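Long-range contact in fatty acid synthase 1, isoform A (Drosophila melanogaster, PDB 6FN6), which probably carries out, within a multifunctional enzyme, the dehydratase, enoylreductase and ketoreductase steps of long-chain fatty acid synthesis on acyl carrier protein, with NADPH as reductant: residues L421-Q430 / L440-D448. Numbering follows the deposited sequence.
Sequences LTKFGFVAVQ and LVLARKAVD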
loop_
_atom_site.group_PDB
_atom_site.type_symbol
_atom_site.label_atom_id
_atom_site.label_comp_id
_atom_site.label_asym_id
_atom_site.label_seq_id
_atom_site.Cartn_x
_atom_site.Cartn_y
_atom_site.Cartn_z
ATOM N N LEU A 421 -62.029 -25.911 59.897
ATOM C CA LEU A 421 -60.723 -25.554 60.447
ATOM C C LEU A 421 -60.833 -25.418 61.965
ATOM O O LEU A 421 -59.966 -25.877 62.706
ATOM C CB LEU A 421 -60.198 -24.251 59.834
ATOM C CG LEU A 421 -59.730 -24.292 58.375
ATOM C CD1 LEU A 421 -59.389 -22.891 57.879
ATOM C CD2 LEU A 421 -58.538 -25.223 58.198
ATOM N N THR A 422 -61.905 -24.776 62.418
ATOM C CA THR A 422 -62.153 -24.615 63.846
ATOM C C THR A 422 -62.339 -25.992 64.478
ATOM O O THR A 422 -61.826 -26.265 65.564
ATOM C CB THR A 422 -63.396 -23.741 64.119
ATOM O OG1 THR A 422 -63.230 -22.462 63.498
ATOM C CG2 THR A 422 -63.603 -23.543 65.615
ATOM N N LYS A 423 -63.079 -26.854 63.788
ATOM C CA LYS A 423 -63.352 -28.197 64.280
ATOM C C LYS A 423 -62.071 -28.975 64.545
ATOM O O LYS A 423 -61.997 -29.748 65.500
ATOM C CB LYS A 423 -64.213 -28.956 63.266
ATOM C CG LYS A 423 -64.424 -30.433 63.585
ATOM C CD LYS A 423 -65.222 -31.114 62.490
ATOM C CE LYS A 423 -65.348 -32.609 62.733
ATOM N NZ LYS A 423 -65.968 -33.299 61.568
ATOM N N PHE A 424 -61.066 -28.772 63.701
ATOM C CA PHE A 424 -59.805 -29.493 63.838
ATOM C C PHE A 424 -58.748 -28.681 64.579
ATOM O O PHE A 424 -57.566 -29.024 64.561
ATOM C CB PHE A 424 -59.295 -29.922 62.462
ATOM C CG PHE A 424 -59.991 -31.138 61.920
ATOM C CD1 PHE A 424 -59.463 -32.402 62.129
ATOM C CD2 PHE A 424 -61.184 -31.023 61.226
ATOM C CE1 PHE A 424 -60.103 -33.528 61.643
ATOM C CE2 PHE A 424 -61.828 -32.146 60.736
ATOM C CZ PHE A 424 -61.285 -33.400 60.947
ATOM N N GLY A 425 -59.178 -27.609 65.236
ATOM C CA GLY A 425 -58.300 -26.857 66.116
ATOM C C GLY A 425 -57.371 -25.878 65.427
ATOM O O GLY A 425 -56.388 -25.424 66.017
ATOM N N PHE A 426 -57.676 -25.558 64.175
ATOM C CA PHE A 426 -56.853 -24.638 63.401
ATOM C C PHE A 426 -57.510 -23.267 63.321
ATOM O O PHE A 426 -58.729 -23.143 63.437
ATOM C CB PHE A 426 -56.601 -25.193 61.998
ATOM C CG PHE A 426 -55.414 -26.102 61.917
ATOM C CD1 PHE A 426 -55.427 -27.338 62.539
ATOM C CD2 PHE A 426 -54.278 -25.718 61.228
ATOM C CE1 PHE A 426 -54.332 -28.176 62.469
ATOM C CE2 PHE A 426 -53.182 -26.549 61.155
ATOM C CZ PHE A 426 -53.208 -27.780 61.777
ATOM N N VAL A 427 -56.691 -22.238 63.136
ATOM C CA VAL A 427 -57.187 -20.875 63.008
ATOM C C VAL A 427 -56.718 -20.294 61.676
ATOM O O VAL A 427 -55.627 -20.603 61.201
ATOM C CB VAL A 427 -56.720 -20.000 64.192
ATOM C CG1 VAL A 427 -55.210 -19.794 64.152
ATOM C CG2 VAL A 427 -57.444 -18.662 64.187
ATOM N N ALA A 428 -57.547 -19.457 61.066
ATOM C CA ALA A 428 -57.161 -18.823 59.818
ATOM C C ALA A 428 -56.242 -17.647 60.117
ATOM O O ALA A 428 -56.685 -16.591 60.570
ATOM C CB ALA A 428 -58.381 -18.370 59.042
ATOM N N VAL A 429 -54.953 -17.846 59.866
ATOM C CA VAL A 429 -53.956 -16.816 60.108
ATOM C C VAL A 429 -54.137 -15.695 59.098
ATOM O O VAL A 429 -54.130 -14.520 59.460
ATOM C CB VAL A 429 -52.532 -17.397 60.057
ATOM C CG1 VAL A 429 -51.492 -16.284 60.113
ATOM C CG2 VAL A 429 -52.323 -18.382 61.198
ATOM N N GLN A 430 -54.292 -16.059 57.829
ATOM C CA GLN A 430 -54.527 -15.073 56.782
ATOM C C GLN A 430 -55.633 -15.526 55.837
ATOM O O GLN A 430 -55.846 -16.721 55.637
ATOM C CB GLN A 430 -53.246 -14.815 55.981
ATOM C CG GLN A 430 -52.206 -13.987 56.721
ATOM C CD GLN A 430 -51.251 -13.263 55.790
ATOM O OE1 GLN A 430 -50.798 -12.158 56.094
ATOM N NE2 GLN A 430 -50.938 -13.881 54.654
ATOM N N LEU A 440 -57.400 -17.552 49.222
ATOM C CA LEU A 440 -56.236 -18.285 49.709
ATOM C C LEU A 440 -56.177 -18.175 51.232
ATOM O O LEU A 440 -56.125 -17.074 51.785
ATOM C CB LEU A 440 -54.948 -17.752 49.078
ATOM C CG LEU A 440 -53.682 -18.590 49.304
ATOM C CD1 LEU A 440 -53.790 -19.948 48.615
ATOM C CD2 LEU A 440 -52.440 -17.846 48.825
ATOM N N VAL A 441 -56.199 -19.321 51.905
ATOM C CA VAL A 441 -56.244 -19.353 53.360
ATOM C C VAL A 441 -54.960 -19.945 53.924
ATOM O O VAL A 441 -54.559 -21.052 53.561
ATOM C CB VAL A 441 -57.470 -20.150 53.855
ATOM C CG1 VAL A 441 -57.567 -20.100 55.371
ATOM C CG2 VAL A 441 -58.749 -19.618 53.222
ATOM N N LEU A 442 -54.324 -19.204 54.823
ATOM C CA LEU A 442 -53.170 -19.708 55.553
ATOM C C LEU A 442 -53.604 -20.086 56.971
ATOM O O LEU A 442 -54.039 -19.228 57.743
ATOM C CB LEU A 442 -52.051 -18.663 55.582
ATOM C CG LEU A 442 -50.713 -19.120 56.169
ATOM C CD1 LEU A 442 -50.069 -20.198 55.312
ATOM C CD2 LEU A 442 -49.770 -17.943 56.332
ATOM N N ALA A 443 -53.479 -21.366 57.308
ATOM C CA ALA A 443 -53.972 -21.871 58.586
ATOM C C ALA A 443 -52.838 -22.401 59.454
ATOM O O ALA A 443 -51.786 -22.795 58.950
ATOM C CB ALA A 443 -55.008 -22.958 58.356
ATOM N N ARG A 444 -53.078 -22.417 60.762
ATOM C CA ARG A 444 -52.077 -22.809 61.746
ATOM C C ARG A 444 -52.774 -23.168 63.059
ATOM O O ARG A 444 -53.851 -22.647 63.347
ATOM C CB ARG A 444 -51.081 -21.667 61.971
ATOM C CG ARG A 444 -49.812 -22.044 62.715
ATOM C CD ARG A 444 -49.060 -20.791 63.156
ATOM N NE ARG A 444 -47.614 -20.988 63.244
ATOM C CZ ARG A 444 -46.753 -20.043 63.610
ATOM N NH1 ARG A 444 -47.190 -18.835 63.946
ATOM N NH2 ARG A 444 -45.453 -20.306 63.657
ATOM N N LYS A 445 -52.182 -24.067 63.842
ATOM C CA LYS A 445 -52.704 -24.352 65.176
ATOM C C LYS A 445 -52.460 -23.139 66.070
ATOM O O LYS A 445 -51.379 -22.554 66.052
ATOM C CB LYS A 445 -52.053 -25.600 65.783
ATOM C CG LYS A 445 -52.584 -26.921 65.239
ATOM C CD LYS A 445 -52.041 -28.113 66.023
ATOM C CE LYS A 445 -53.034 -28.609 67.067
ATOM N NZ LYS A 445 -54.224 -29.265 66.449
ATOM N N ALA A 446 -53.470 -22.756 66.841
ATOM C CA ALA A 446 -53.352 -21.619 67.747
ATOM C C ALA A 446 -52.519 -21.976 68.980
ATOM O O ALA A 446 -52.324 -23.151 69.290
ATOM C CB ALA A 446 -54.727 -21.134 68.162
ATOM N N VAL A 447 -52.012 -20.952 69.663
ATOM C CA VAL A 447 -51.302 -21.141 70.925
ATOM C C VAL A 447 -52.095 -20.485 72.044
ATOM O O VAL A 447 -52.833 -19.526 71.815
ATOM C CB VAL A 447 -49.867 -20.573 70.877
ATOM C CG1 VAL A 447 -49.067 -21.225 69.765
ATOM C CG2 VAL A 447 -49.886 -19.049 70.730
ATOM N N ASP A 448 -51.936 -21.011 73.255
ATOM C CA ASP A 448 -52.652 -20.507 74.417
ATOM C C ASP A 448 -51.807 -19.485 75.171
ATOM O O ASP A 448 -50.769 -19.824 75.737
ATOM C CB ASP A 448 -53.035 -21.668 75.337
ATOM C CG ASP A 448 -53.944 -21.246 76.474
ATOM O OD1 ASP A 448 -54.483 -20.121 76.440
ATOM O OD2 ASP A 448 -54.133 -22.055 77.400
#
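The ring of Phe-426 lies against the start of the Lys-445 side chain, whose CG sits over one face in a CH-pi contact, 3.8 Å from the ring centroid and 24° off the normal, displaced toward the rim. With its CG anti to the carbonyl carbon, the ring also lies along the backbone of the opposing strand: CD2 is 3.5 Å from Arg-444 C, and Ala-443 C is met at the ring edge. Leu-421, on the last turn of helix 410-423, spreads its two methyls over the face carrying Ala-428 and Ala-443, CD1 toward Val-441 CG1 and CD2 toward Ala-443 CB. A Schellman motif closes that helix: Phe-426 N bonds Leu-421 O, Gly-425 N bonds Thr-422 O, and Gly-425 has positive phi. The chain then turns into the hairpin of strands 426-433 and 438-445. Strand 438-445 lies antiparallel between 426-433 and 402-409, giving the 3-2-1-4-5-7-6 strand order of a class I methyltransferase fold with this hairpin as strands 6 and 7, consistent with the pseudo-methyltransferase domain of animal fatty acid synthases, as in the mammalian enzyme. Val-427 and Arg-444 form one antiparallel hydrogen-bonded pair; the bond from Val-427 N to Arg-444 O is 2.9 Å and nearly straight at 169°. A classic bulge follows, evidenced by Leu-442 O accepting from two consecutive amides: Val-429 N at 2.7 Å, bent to 131°, and Gln-430 N at 3.2 Å, in the carbonyl plane on a lone pair. Leu-442 N returns a bond to Gln-430 O, making these two the other such pair, past the bulge. Helical phi and psi at Val-429 accompany the extra residue, and its CG2 meets Arg-444 CB at 3.6 Å as the two side chains cross. Arg-444 runs extended from CG to NE; NE and NH1 donate to Asn-401 O and Lys-538 O respectively.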